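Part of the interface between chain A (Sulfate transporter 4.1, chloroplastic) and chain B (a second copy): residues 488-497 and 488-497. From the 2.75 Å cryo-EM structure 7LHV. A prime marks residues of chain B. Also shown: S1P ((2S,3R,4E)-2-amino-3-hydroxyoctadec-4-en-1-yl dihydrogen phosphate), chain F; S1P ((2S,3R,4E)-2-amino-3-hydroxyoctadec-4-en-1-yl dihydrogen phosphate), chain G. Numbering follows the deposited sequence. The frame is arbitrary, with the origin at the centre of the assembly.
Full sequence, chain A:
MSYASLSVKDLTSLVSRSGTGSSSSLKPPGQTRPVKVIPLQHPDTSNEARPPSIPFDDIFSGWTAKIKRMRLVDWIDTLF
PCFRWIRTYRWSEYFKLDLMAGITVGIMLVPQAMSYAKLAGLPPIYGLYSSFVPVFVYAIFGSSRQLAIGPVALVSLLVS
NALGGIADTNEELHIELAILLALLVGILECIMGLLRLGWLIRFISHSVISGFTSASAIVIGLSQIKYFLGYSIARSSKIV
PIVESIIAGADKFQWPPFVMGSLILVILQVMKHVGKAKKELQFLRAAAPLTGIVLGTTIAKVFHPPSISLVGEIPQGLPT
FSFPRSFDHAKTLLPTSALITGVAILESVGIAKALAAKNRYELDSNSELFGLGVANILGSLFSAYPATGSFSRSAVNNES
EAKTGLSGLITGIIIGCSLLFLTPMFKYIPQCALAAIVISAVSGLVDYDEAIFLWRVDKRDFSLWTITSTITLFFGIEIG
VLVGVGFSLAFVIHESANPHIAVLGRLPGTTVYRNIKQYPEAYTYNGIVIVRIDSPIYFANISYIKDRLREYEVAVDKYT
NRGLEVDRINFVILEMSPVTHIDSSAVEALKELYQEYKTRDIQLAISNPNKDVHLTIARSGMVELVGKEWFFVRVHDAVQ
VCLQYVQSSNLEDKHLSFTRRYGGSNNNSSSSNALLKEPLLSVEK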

# COMPACT_ATOMS: atom_id res chain seq x y z
N SER A 488 1.00 -6.92 4.77
CA SER A 488 1.44 -5.74 5.51
C SER A 488 0.72 -4.49 5.02
O SER A 488 0.28 -3.66 5.82
CB SER A 488 2.95 -5.58 5.38
OG SER A 488 3.63 -6.61 6.08
N LEU A 489 0.59 -4.34 3.70
CA LEU A 489 -0.15 -3.21 3.15
C LEU A 489 -1.61 -3.25 3.55
O LEU A 489 -2.21 -2.21 3.87
CB LEU A 489 -0.03 -3.18 1.63
CG LEU A 489 1.11 -2.34 1.06
CD1 LEU A 489 1.17 -2.47 -0.45
CD2 LEU A 489 0.94 -0.89 1.47
N ALA A 490 -2.22 -4.43 3.54
CA ALA A 490 -3.62 -4.55 3.93
C ALA A 490 -3.81 -4.12 5.37
O ALA A 490 -4.78 -3.43 5.70
CB ALA A 490 -4.10 -5.98 3.73
N PHE A 491 -2.90 -4.52 6.26
CA PHE A 491 -3.05 -4.15 7.67
C PHE A 491 -2.76 -2.67 7.89
O PHE A 491 -3.40 -2.02 8.73
CB PHE A 491 -2.16 -5.03 8.53
CG PHE A 491 -2.80 -6.34 8.89
CD1 PHE A 491 -3.88 -6.38 9.75
CD2 PHE A 491 -2.35 -7.52 8.34
CE1 PHE A 491 -4.48 -7.57 10.06
CE2 PHE A 491 -2.94 -8.72 8.65
CZ PHE A 491 -4.01 -8.75 9.52
N VAL A 492 -1.81 -2.10 7.14
CA VAL A 492 -1.57 -0.66 7.22
C VAL A 492 -2.81 0.11 6.78
O VAL A 492 -3.22 1.08 7.42
CB VAL A 492 -0.34 -0.28 6.37
CG1 VAL A 492 -0.34 1.20 6.07
CG2 VAL A 492 0.93 -0.67 7.09
N ILE A 493 -3.43 -0.32 5.68
CA ILE A 493 -4.62 0.34 5.17
C ILE A 493 -5.78 0.17 6.14
O ILE A 493 -6.57 1.10 6.35
CB ILE A 493 -4.96 -0.19 3.76
CG1 ILE A 493 -3.92 0.31 2.76
CG2 ILE A 493 -6.35 0.25 3.35
CD1 ILE A 493 -3.98 -0.41 1.44
N HIS A 494 -5.92 -1.01 6.74
CA HIS A 494 -6.97 -1.22 7.72
C HIS A 494 -6.80 -0.32 8.93
O HIS A 494 -7.77 0.22 9.45
CB HIS A 494 -7.01 -2.69 8.15
CG HIS A 494 -8.09 -3.00 9.13
ND1 HIS A 494 -7.87 -3.00 10.49
CD2 HIS A 494 -9.39 -3.33 8.95
CE1 HIS A 494 -9.00 -3.31 11.11
NE2 HIS A 494 -9.93 -3.51 10.20
N GLU A 495 -5.56 -0.16 9.40
CA GLU A 495 -5.33 0.74 10.53
C GLU A 495 -5.61 2.19 10.15
O GLU A 495 -6.20 2.93 10.94
CB GLU A 495 -3.90 0.59 11.04
CG GLU A 495 -3.59 1.47 12.24
CD GLU A 495 -4.40 1.07 13.46
OE1 GLU A 495 -4.79 -0.11 13.56
OE2 GLU A 495 -4.65 1.95 14.31
N SER A 496 -5.19 2.60 8.96
CA SER A 496 -5.41 3.99 8.54
C SER A 496 -6.89 4.28 8.35
O SER A 496 -7.36 5.38 8.66
CB SER A 496 -4.64 4.29 7.26
OG SER A 496 -3.24 4.23 7.48
N ALA A 497 -7.65 3.30 7.87
CA ALA A 497 -9.05 3.49 7.50
C ALA A 497 -10.01 3.33 8.66
O ALA A 497 -11.22 3.47 8.46
CB ALA A 497 -9.43 2.52 6.38
C1 S1P F . -8.93 -9.46 7.31
O1 S1P F . -9.43 -8.27 7.95
C2 S1P F . -7.53 -9.05 6.93
N2 S1P F . -7.43 -7.59 7.04
C3 S1P F . -7.13 -9.37 5.49
O3 S1P F . -6.50 -8.19 5.02
C4 S1P F . -8.29 -9.71 4.61
C5 S1P F . -8.21 -10.11 3.36
C6 S1P F . -7.01 -10.34 2.50
C7 S1P F . -6.44 -9.10 1.84
C8 S1P F . -4.94 -9.12 1.81
C9 S1P F . -4.34 -8.92 0.44
C10 S1P F . -4.24 -7.47 0.04
C11 S1P F . -3.46 -7.22 -1.23
C12 S1P F . -3.11 -5.77 -1.46
C13 S1P F . -3.47 -4.87 -0.31
C14 S1P F . -3.67 -3.43 -0.70
C15 S1P F . -3.26 -3.11 -2.12
C16 S1P F . -4.29 -2.31 -2.90
P22 S1P F . -9.39 -7.93 9.50
O23 S1P F . -9.38 -9.23 10.28
O24 S1P F . -8.10 -7.23 9.75
O25 S1P F . -10.53 -7.09 9.83
C1 S1P G . 7.61 12.73 -1.67
O1 S1P G . 7.62 12.74 -0.23
C2 S1P G . 6.37 11.92 -1.96
N2 S1P G . 5.96 11.24 -0.74
C3 S1P G . 6.55 10.81 -3.00
O3 S1P G . 5.89 9.69 -2.43
C4 S1P G . 7.98 10.48 -3.27
C5 S1P G . 8.40 9.63 -4.19
C6 S1P G . 7.63 8.80 -5.15
C7 S1P G . 7.09 7.50 -4.61
C8 S1P G . 5.71 7.19 -5.14
C9 S1P G . 5.58 5.83 -5.78
C10 S1P G . 5.35 4.72 -4.78
C11 S1P G . 5.01 3.39 -5.40
C12 S1P G . 4.47 2.38 -4.40
C13 S1P G . 4.25 2.94 -3.03
C14 S1P G . 4.28 1.90 -1.93
C15 S1P G . 4.33 0.48 -2.43
C16 S1P G . 5.38 -0.38 -1.76
P22 S1P G . 7.00 13.85 0.73
O23 S1P G . 6.99 15.17 -0.01
O24 S1P G . 5.59 13.44 0.99
O25 S1P G . 7.78 13.91 1.96
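Chain B (488-497) SLAFVIHESA

What forms the apolar centre of the contact? Leu489 meets its own symmetry mate across the exact two-fold axis, CD2 of Leu489 lying 3.7 Å from CD2 of Leu489′. Each leucine leaves its helix sideways, yet its end comes nearer the partner, with chi1 at -92° and chi2 t. Ile493′ (chi1 m, chi2 t) widens the patch: its CD1 is 3.9 Å from Leu489 CD2, and symmetry repeats the contact.

How does chain B lie on chain A? Residues 488–496 are helical in both chains, and phi/psi near -64/-41 continues through Ser496′. The two axes approach to 10.5 Å and cross at 68°, so the contact stays compact, burying 299 Å² over both sides. The backbones draw together toward their C-terminal ends, where the CA atoms of Ser496 and Ser496′ are 7.1 Å apart.

What happens at the polar edge? Val492′, with chi1 t, points toward chain A; its CG1 is 4.3 Å from Val492 CG1 and 3.9 Å from Ser496 OG. Beyond it, Ser496 OG and Ser496′ OG come within 3.0 Å, but the angle is poor for a hydrogen bond. Instead, each hydroxyl, at chi1 m, donates within its own helix: Ser496′ OG is 3.2 Å from Val492′ O.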

# COMPACT_ATOMS: atom_id res chain seq x y z
N SER B 488 -1.18 7.37 -4.01
CA SER B 488 -2.06 7.28 -2.85
C SER B 488 -1.48 6.37 -1.78
O SER B 488 -1.50 6.69 -0.59
CB SER B 488 -3.44 6.80 -3.27
OG SER B 488 -4.10 7.78 -4.06
N LEU B 489 -0.94 5.21 -2.19
CA LEU B 489 -0.30 4.31 -1.24
C LEU B 489 0.92 4.96 -0.60
O LEU B 489 1.16 4.79 0.60
CB LEU B 489 0.09 3.01 -1.92
CG LEU B 489 -0.93 1.88 -1.86
CD1 LEU B 489 -0.44 0.68 -2.65
CD2 LEU B 489 -1.18 1.50 -0.41
N ALA B 490 1.72 5.68 -1.39
CA ALA B 490 2.90 6.34 -0.85
C ALA B 490 2.51 7.36 0.21
O ALA B 490 3.16 7.45 1.25
CB ALA B 490 3.69 7.00 -1.97
N PHE B 491 1.44 8.12 -0.04
CA PHE B 491 1.04 9.13 0.94
C PHE B 491 0.41 8.49 2.17
O PHE B 491 0.60 8.98 3.29
CB PHE B 491 0.10 10.13 0.28
CG PHE B 491 0.82 11.23 -0.43
CD1 PHE B 491 1.54 12.18 0.28
CD2 PHE B 491 0.82 11.30 -1.81
CE1 PHE B 491 2.22 13.18 -0.38
CE2 PHE B 491 1.50 12.30 -2.47
CZ PHE B 491 2.20 13.24 -1.75
N VAL B 492 -0.33 7.39 2.00
CA VAL B 492 -0.85 6.66 3.15
C VAL B 492 0.29 6.13 4.01
O VAL B 492 0.26 6.25 5.24
CB VAL B 492 -1.78 5.52 2.68
CG1 VAL B 492 -1.96 4.50 3.79
CG2 VAL B 492 -3.12 6.07 2.25
N ILE B 493 1.31 5.56 3.38
CA ILE B 493 2.45 5.03 4.11
C ILE B 493 3.23 6.15 4.79
O ILE B 493 3.70 5.99 5.92
CB ILE B 493 3.34 4.20 3.17
CG1 ILE B 493 2.63 2.90 2.78
CG2 ILE B 493 4.68 3.89 3.81
CD1 ILE B 493 3.26 2.18 1.63
N HIS B 494 3.39 7.28 4.11
CA HIS B 494 4.07 8.42 4.72
C HIS B 494 3.32 8.92 5.94
O HIS B 494 3.94 9.27 6.95
CB HIS B 494 4.24 9.54 3.70
CG HIS B 494 4.97 10.73 4.24
ND1 HIS B 494 4.31 11.82 4.76
CD2 HIS B 494 6.29 11.01 4.32
CE1 HIS B 494 5.20 12.72 5.15
NE2 HIS B 494 6.41 12.25 4.90
N GLU B 495 1.99 8.99 5.87
CA GLU B 495 1.23 9.42 7.03
C GLU B 495 1.33 8.41 8.17
O GLU B 495 1.46 8.80 9.33
CB GLU B 495 -0.23 9.64 6.65
CG GLU B 495 -1.09 10.13 7.81
CD GLU B 495 -0.68 11.51 8.29
OE1 GLU B 495 -0.12 12.28 7.48
OE2 GLU B 495 -0.90 11.82 9.48
N SER B 496 1.27 7.12 7.85
CA SER B 496 1.34 6.10 8.89
C SER B 496 2.71 6.08 9.55
O SER B 496 2.82 5.85 10.76
CB SER B 496 1.00 4.73 8.32
OG SER B 496 -0.35 4.67 7.90
N ALA B 497 3.76 6.33 8.78
CA ALA B 497 5.14 6.20 9.25
C ALA B 497 5.67 7.44 9.94
O ALA B 497 6.82 7.43 10.39
CB ALA B 497 6.05 5.84 8.07